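Local coordinates for protein SidF, inhibitor of growth family, member 3 (PDB 4FYE) that dephosphorylates phosphoinositides, probably removing the 3-phosphate from phosphatidylinositol 3,4,5-trisphosphate, at residues A[414-426]-A[618-631]. The protein carries 1 engineered substitution. Numbering follows the deposited sequence.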
loop_
_atom_site.group_PDB
_atom_site.type_symbol
_atom_site.label_atom_id
_atom_site.label_comp_id
_atom_site.label_asym_id
_atom_site.label_seq_id
_atom_site.Cartn_x
_atom_site.Cartn_y
_atom_site.Cartn_z
ATOM N N MET A 414 -6.140 -8.060 -10.073
ATOM C CA MET A 414 -4.766 -7.888 -9.923
ATOM C C MET A 414 -4.223 -7.390 -11.206
ATOM O O MET A 414 -4.537 -7.982 -12.234
ATOM C CB MET A 414 -4.082 -9.178 -9.574
ATOM C CG MET A 414 -2.600 -8.847 -9.515
ATOM S SD MET A 414 -1.708 -10.249 -8.958
ATOM C CE MET A 414 -0.038 -9.732 -8.926
ATOM N N SER A 415 -3.408 -6.318 -11.141
ATOM C CA SER A 415 -2.642 -5.841 -12.325
ATOM C C SER A 415 -1.157 -5.754 -12.036
ATOM O O SER A 415 -0.759 -5.649 -10.908
ATOM C CB SER A 415 -3.145 -4.485 -12.834
ATOM O OG SER A 415 -3.065 -3.471 -11.845
ATOM N N SER A 416 -0.311 -5.775 -13.047
ATOM C CA SER A 416 1.086 -5.692 -12.742
ATOM C C SER A 416 1.783 -4.965 -13.848
ATOM O O SER A 416 2.059 -5.543 -14.896
ATOM C CB SER A 416 1.623 -7.077 -12.580
ATOM O OG SER A 416 2.979 -6.995 -12.223
ATOM N N TRP A 417 2.050 -3.674 -13.649
ATOM C CA TRP A 417 2.703 -2.922 -14.712
ATOM C C TRP A 417 3.841 -2.211 -14.097
ATOM O O TRP A 417 3.637 -1.359 -13.197
ATOM C CB TRP A 417 1.792 -1.859 -15.264
ATOM C CG TRP A 417 0.701 -2.288 -16.196
ATOM C CD1 TRP A 417 0.836 -2.746 -17.519
ATOM C CD2 TRP A 417 -0.735 -2.203 -15.960
ATOM N NE1 TRP A 417 -0.401 -2.995 -18.066
ATOM C CE2 TRP A 417 -1.383 -2.673 -17.194
ATOM C CE3 TRP A 417 -1.512 -1.805 -14.906
ATOM C CZ2 TRP A 417 -2.753 -2.747 -17.321
ATOM C CZ3 TRP A 417 -2.900 -1.873 -15.032
ATOM C CH2 TRP A 417 -3.507 -2.350 -16.202
ATOM N N GLY A 418 5.033 -2.477 -14.648
ATOM C CA GLY A 418 6.292 -2.086 -14.027
ATOM C C GLY A 418 6.564 -0.597 -14.051
ATOM O O GLY A 418 5.969 0.157 -14.870
ATOM N N VAL A 419 7.515 -0.163 -13.212
ATOM C CA VAL A 419 7.811 1.229 -13.155
ATOM C C VAL A 419 9.343 1.531 -13.237
ATOM O O VAL A 419 9.774 2.672 -13.449
ATOM C CB VAL A 419 7.057 1.646 -11.860
ATOM C CG1 VAL A 419 7.919 1.801 -10.704
ATOM C CG2 VAL A 419 5.867 2.573 -12.053
ATOM N N ASN A 420 10.186 0.519 -13.048
ATOM C CA ASN A 420 11.628 0.788 -13.007
ATOM C C ASN A 420 12.183 0.798 -14.448
ATOM O O ASN A 420 11.454 0.887 -15.418
ATOM C CB ASN A 420 12.354 -0.232 -12.141
ATOM C CG ASN A 420 12.335 -1.614 -12.787
ATOM O OD1 ASN A 420 12.749 -2.623 -12.189
ATOM N ND2 ASN A 420 11.853 -1.671 -14.015
ATOM N N TRP A 421 13.494 0.773 -14.592
ATOM C CA TRP A 421 14.098 0.981 -15.896
ATOM C C TRP A 421 13.794 -0.196 -16.810
ATOM O O TRP A 421 13.889 -0.111 -18.023
ATOM C CB TRP A 421 15.567 1.215 -15.708
ATOM C CG TRP A 421 16.310 1.605 -16.979
ATOM C CD1 TRP A 421 16.425 2.867 -17.572
ATOM C CD2 TRP A 421 17.026 0.712 -17.884
ATOM N NE1 TRP A 421 17.146 2.811 -18.743
ATOM C CE2 TRP A 421 17.575 1.555 -18.954
ATOM C CE3 TRP A 421 17.292 -0.651 -17.894
ATOM C CZ2 TRP A 421 18.334 1.021 -19.991
ATOM C CZ3 TRP A 421 18.072 -1.178 -18.947
ATOM C CH2 TRP A 421 18.569 -0.359 -19.961
ATOM N N PHE A 422 13.417 -1.331 -16.250
ATOM C CA PHE A 422 13.147 -2.496 -17.046
ATOM C C PHE A 422 11.701 -2.645 -17.450
ATOM O O PHE A 422 11.387 -3.598 -18.091
ATOM C CB PHE A 422 13.725 -3.776 -16.403
ATOM C CG PHE A 422 15.234 -3.677 -16.051
ATOM C CD1 PHE A 422 16.209 -4.073 -16.967
ATOM C CD2 PHE A 422 15.667 -3.226 -14.782
ATOM C CE1 PHE A 422 17.587 -3.988 -16.649
ATOM C CE2 PHE A 422 17.020 -3.157 -14.453
ATOM C CZ PHE A 422 17.985 -3.519 -15.387
ATOM N N ARG A 423 10.850 -1.655 -17.174
ATOM C CA ARG A 423 9.387 -1.814 -17.291
ATOM C C ARG A 423 8.902 -2.237 -18.690
ATOM O O ARG A 423 7.867 -2.881 -18.829
ATOM C CB ARG A 423 8.642 -0.516 -16.797
ATOM C CG ARG A 423 8.514 0.596 -17.865
ATOM C CD ARG A 423 8.123 1.974 -17.321
ATOM N NE ARG A 423 9.416 2.415 -16.973
ATOM C CZ ARG A 423 10.164 3.329 -17.558
ATOM N NH1 ARG A 423 9.761 4.198 -18.527
ATOM N NH2 ARG A 423 11.349 3.382 -17.028
ATOM N N GLN A 424 9.633 -1.866 -19.737
ATOM C CA GLN A 424 9.186 -2.166 -21.114
ATOM C C GLN A 424 10.337 -2.005 -22.046
ATOM O O GLN A 424 10.519 -0.983 -22.689
ATOM C CB GLN A 424 8.026 -1.298 -21.596
ATOM C CG GLN A 424 7.350 -1.857 -22.904
ATOM C CD GLN A 424 6.439 -3.065 -22.602
ATOM O OE1 GLN A 424 6.400 -3.524 -21.475
ATOM N NE2 GLN A 424 5.721 -3.574 -23.597
ATOM N N VAL A 425 11.129 -3.041 -22.089
ATOM C CA VAL A 425 12.391 -3.112 -22.823
ATOM C C VAL A 425 12.099 -3.289 -24.344
ATOM O O VAL A 425 11.032 -3.768 -24.736
ATOM C CB VAL A 425 12.988 -4.368 -22.180
ATOM C CG1 VAL A 425 13.130 -5.618 -23.112
ATOM C CG2 VAL A 425 14.027 -4.025 -21.137
ATOM N N GLY A 426 13.021 -2.865 -25.212
ATOM C CA GLY A 426 12.797 -2.924 -26.667
ATOM C C GLY A 426 12.665 -4.352 -27.233
ATOM O O GLY A 426 12.803 -5.338 -26.488
ATOM N N TRP A 618 1.559 3.635 -21.720
ATOM C CA TRP A 618 1.636 3.675 -20.260
ATOM C C TRP A 618 3.082 3.594 -19.838
ATOM O O TRP A 618 3.471 4.089 -18.793
ATOM C CB TRP A 618 0.818 2.532 -19.677
ATOM C CG TRP A 618 1.405 1.195 -20.055
ATOM C CD1 TRP A 618 1.105 0.414 -21.182
ATOM C CD2 TRP A 618 2.492 0.478 -19.374
ATOM N NE1 TRP A 618 1.882 -0.732 -21.212
ATOM C CE2 TRP A 618 2.756 -0.742 -20.174
ATOM C CE3 TRP A 618 3.222 0.694 -18.230
ATOM C CZ2 TRP A 618 3.729 -1.665 -19.819
ATOM C CZ3 TRP A 618 4.219 -0.252 -17.882
ATOM C CH2 TRP A 618 4.446 -1.413 -18.653
ATOM N N HIS A 619 3.933 3.034 -20.686
ATOM C CA HIS A 619 5.332 2.829 -20.292
ATOM C C HIS A 619 6.288 3.903 -20.746
ATOM O O HIS A 619 7.489 3.828 -20.428
ATOM C CB HIS A 619 5.802 1.479 -20.811
ATOM C CG HIS A 619 5.812 1.390 -22.317
ATOM N ND1 HIS A 619 4.758 0.889 -23.038
ATOM C CD2 HIS A 619 6.778 1.742 -23.240
ATOM C CE1 HIS A 619 5.025 0.936 -24.333
ATOM N NE2 HIS A 619 6.262 1.480 -24.470
ATOM N N HIS A 620 5.831 4.913 -21.488
ATOM C CA HIS A 620 6.755 6.019 -21.788
ATOM C C HIS A 620 7.050 6.762 -20.514
ATOM O O HIS A 620 6.224 6.777 -19.600
ATOM C CB HIS A 620 6.192 6.975 -22.842
ATOM C CG HIS A 620 5.804 6.303 -24.135
ATOM N ND1 HIS A 620 5.074 6.934 -25.096
ATOM C CD2 HIS A 620 6.088 5.028 -24.633
ATOM C CE1 HIS A 620 4.910 6.109 -26.156
ATOM N NE2 HIS A 620 5.516 4.940 -25.875
ATOM N N GLY A 621 8.219 7.389 -20.442
ATOM C CA GLY A 621 8.727 8.029 -19.229
ATOM C C GLY A 621 7.720 8.997 -18.699
ATOM O O GLY A 621 7.382 8.975 -17.526
ATOM N N LYS A 622 7.156 9.772 -19.608
ATOM C CA LYS A 622 6.260 10.859 -19.261
ATOM C C LYS A 622 4.909 10.378 -18.708
ATOM O O LYS A 622 4.140 11.189 -18.195
ATOM C CB LYS A 622 6.063 11.784 -20.479
ATOM C CG LYS A 622 5.019 11.329 -21.502
ATOM C CD LYS A 622 5.219 12.064 -22.833
ATOM C CE LYS A 622 4.247 11.657 -23.945
ATOM N NZ LYS A 622 4.843 11.992 -25.274
ATOM N N ASN A 623 4.627 9.085 -18.846
ATOM C CA ASN A 623 3.373 8.499 -18.324
ATOM C C ASN A 623 3.597 7.513 -17.250
ATOM O O ASN A 623 2.685 6.818 -16.883
ATOM C CB ASN A 623 2.569 7.773 -19.421
ATOM C CG ASN A 623 2.152 8.705 -20.508
ATOM O OD1 ASN A 623 2.174 8.355 -21.692
ATOM N ND2 ASN A 623 1.815 9.930 -20.125
ATOM N N ASN A 624 4.823 7.418 -16.771
ATOM C CA ASN A 624 5.165 6.410 -15.785
ATOM C C ASN A 624 4.207 6.063 -14.621
ATOM O O ASN A 624 3.883 4.887 -14.372
ATOM C CB ASN A 624 6.597 6.587 -15.299
ATOM C CG ASN A 624 7.205 5.308 -14.781
ATOM O OD1 ASN A 624 8.233 5.334 -14.042
ATOM N ND2 ASN A 624 6.638 4.191 -15.162
ATOM N N PHE A 625 3.699 6.885 -13.789
ATOM C CA PHE A 625 2.875 5.888 -12.913
ATOM C C PHE A 625 1.380 5.926 -13.238
ATOM O O PHE A 625 0.518 5.520 -12.417
ATOM C CB PHE A 625 3.072 6.217 -11.415
ATOM C CG PHE A 625 4.439 5.838 -10.845
ATOM C CD1 PHE A 625 4.519 4.916 -9.791
ATOM C CD2 PHE A 625 5.625 6.344 -11.385
ATOM C CE1 PHE A 625 5.725 4.574 -9.213
ATOM C CE2 PHE A 625 6.858 5.997 -10.821
ATOM C CZ PHE A 625 6.921 5.115 -9.731
ATOM N N LYS A 626 1.032 6.508 -14.391
ATOM C CA LYS A 626 -0.340 7.008 -14.625
ATOM C C LYS A 626 -1.403 5.883 -14.713
ATOM O O LYS A 626 -2.543 6.056 -14.234
ATOM C CB LYS A 626 -0.422 7.833 -15.898
ATOM C CG LYS A 626 0.513 9.005 -15.950
ATOM C CD LYS A 626 -0.079 10.036 -16.887
ATOM C CE LYS A 626 0.895 11.196 -17.077
ATOM N NZ LYS A 626 0.267 12.012 -18.155
ATOM N N LEU A 627 -1.027 4.734 -15.278
ATOM C CA LEU A 627 -2.029 3.741 -15.618
ATOM C C LEU A 627 -2.359 3.039 -14.321
ATOM O O LEU A 627 -3.541 2.886 -13.994
ATOM C CB LEU A 627 -1.580 2.778 -16.726
ATOM C CG LEU A 627 -2.462 1.530 -16.992
ATOM C CD1 LEU A 627 -3.907 1.903 -17.325
ATOM C CD2 LEU A 627 -1.834 0.687 -18.116
ATOM N N GLN A 628 -1.316 2.726 -13.550
ATOM C CA GLN A 628 -1.442 2.127 -12.229
ATOM C C GLN A 628 -2.266 3.042 -11.340
ATOM O O GLN A 628 -3.205 2.599 -10.645
ATOM C CB GLN A 628 -0.036 1.863 -11.688
ATOM C CG GLN A 628 0.860 0.990 -12.606
ATOM C CD GLN A 628 1.724 1.781 -13.596
ATOM O OE1 GLN A 628 1.292 2.755 -14.141
ATOM N NE2 GLN A 628 2.914 1.303 -13.889
ATOM N N THR A 629 -1.980 4.348 -11.406
ATOM C CA THR A 629 -2.728 5.318 -10.573
ATOM C C THR A 629 -4.181 5.387 -10.974
ATOM O O THR A 629 -5.046 5.433 -10.100
ATOM C CB THR A 629 -2.172 6.738 -10.684
ATOM O OG1 THR A 629 -0.821 6.715 -10.252
ATOM C CG2 THR A 629 -2.939 7.708 -9.757
ATOM N N LEU A 630 -4.449 5.309 -12.288
ATOM C CA LEU A 630 -5.790 5.454 -12.792
ATOM C C LEU A 630 -6.578 4.303 -12.328
ATOM O O LEU A 630 -7.637 4.462 -11.700
ATOM C CB LEU A 630 -5.807 5.580 -14.305
ATOM C CG LEU A 630 -5.258 6.973 -14.626
ATOM C CD1 LEU A 630 -4.794 7.210 -16.087
ATOM C CD2 LEU A 630 -6.293 7.999 -14.189
ATOM N N MET A 631 -6.043 3.127 -12.555
ATOM C CA MET A 631 -6.759 1.908 -12.160
ATOM C C MET A 631 -6.924 1.842 -10.638
ATOM O O MET A 631 -7.982 1.431 -10.142
ATOM C CB MET A 631 -6.069 0.671 -12.729
ATOM C CG MET A 631 -5.991 0.682 -14.239
ATOM S SD MET A 631 -7.699 0.672 -14.813
ATOM C CE MET A 631 -7.923 -1.022 -15.266
HETATM O O HOH W 1 4.363 2.799 -15.908
#
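W417 spreads its indole across L627, whose CD2 sits over the middle of the six-membered ring, 3.6 Å from its centroid, in a CH-pi contact. The edge of its five-membered ring points at one face of the six-membered ring of W618, the planes 50° apart, with W417 CD1 3.8 Å from W618 CE2. H619 CB sits toward the rim of the opposite face. Q628, in the first turn of helix 626-637, reaches W417 just past the end of strand 402-416: its chain bends at chi2 (92°), and NE2 donates to W417 O at 2.8 Å, from above the carbonyl plane. The same NE2 gives a hydrogen bond to a water lying near G418 O and N624 O. V419 drops CG2 almost onto the axis of the F625 ring, 3.4 Å from its centroid; F719 meets that phenyl ring edge-to-face. R423 closes the type I turn that starts at N420. Its NE and NH2 grip N420 O side-on, while the chain, bent at chi3 (85°), carries NH1 to H619 O, 3.0 Å away. One guanidinium thus braces its own turn and fastens it to 618-631. Beside it, Q424 CG lies over the centre of the H619 imidazole, 3.6 Å from the ring centroid. Strand 402-416 pairs with strand 353-360 in a mixed sheet of the phosphatase domain, S415 and W417 backbone-bonded to Q360. Apolar overlap therefore packs the loop leaving strand 402-416 against helix 626-637 and the loop before it, while these two direct hydrogen bonds use side-chain donors on main-chain carbonyls.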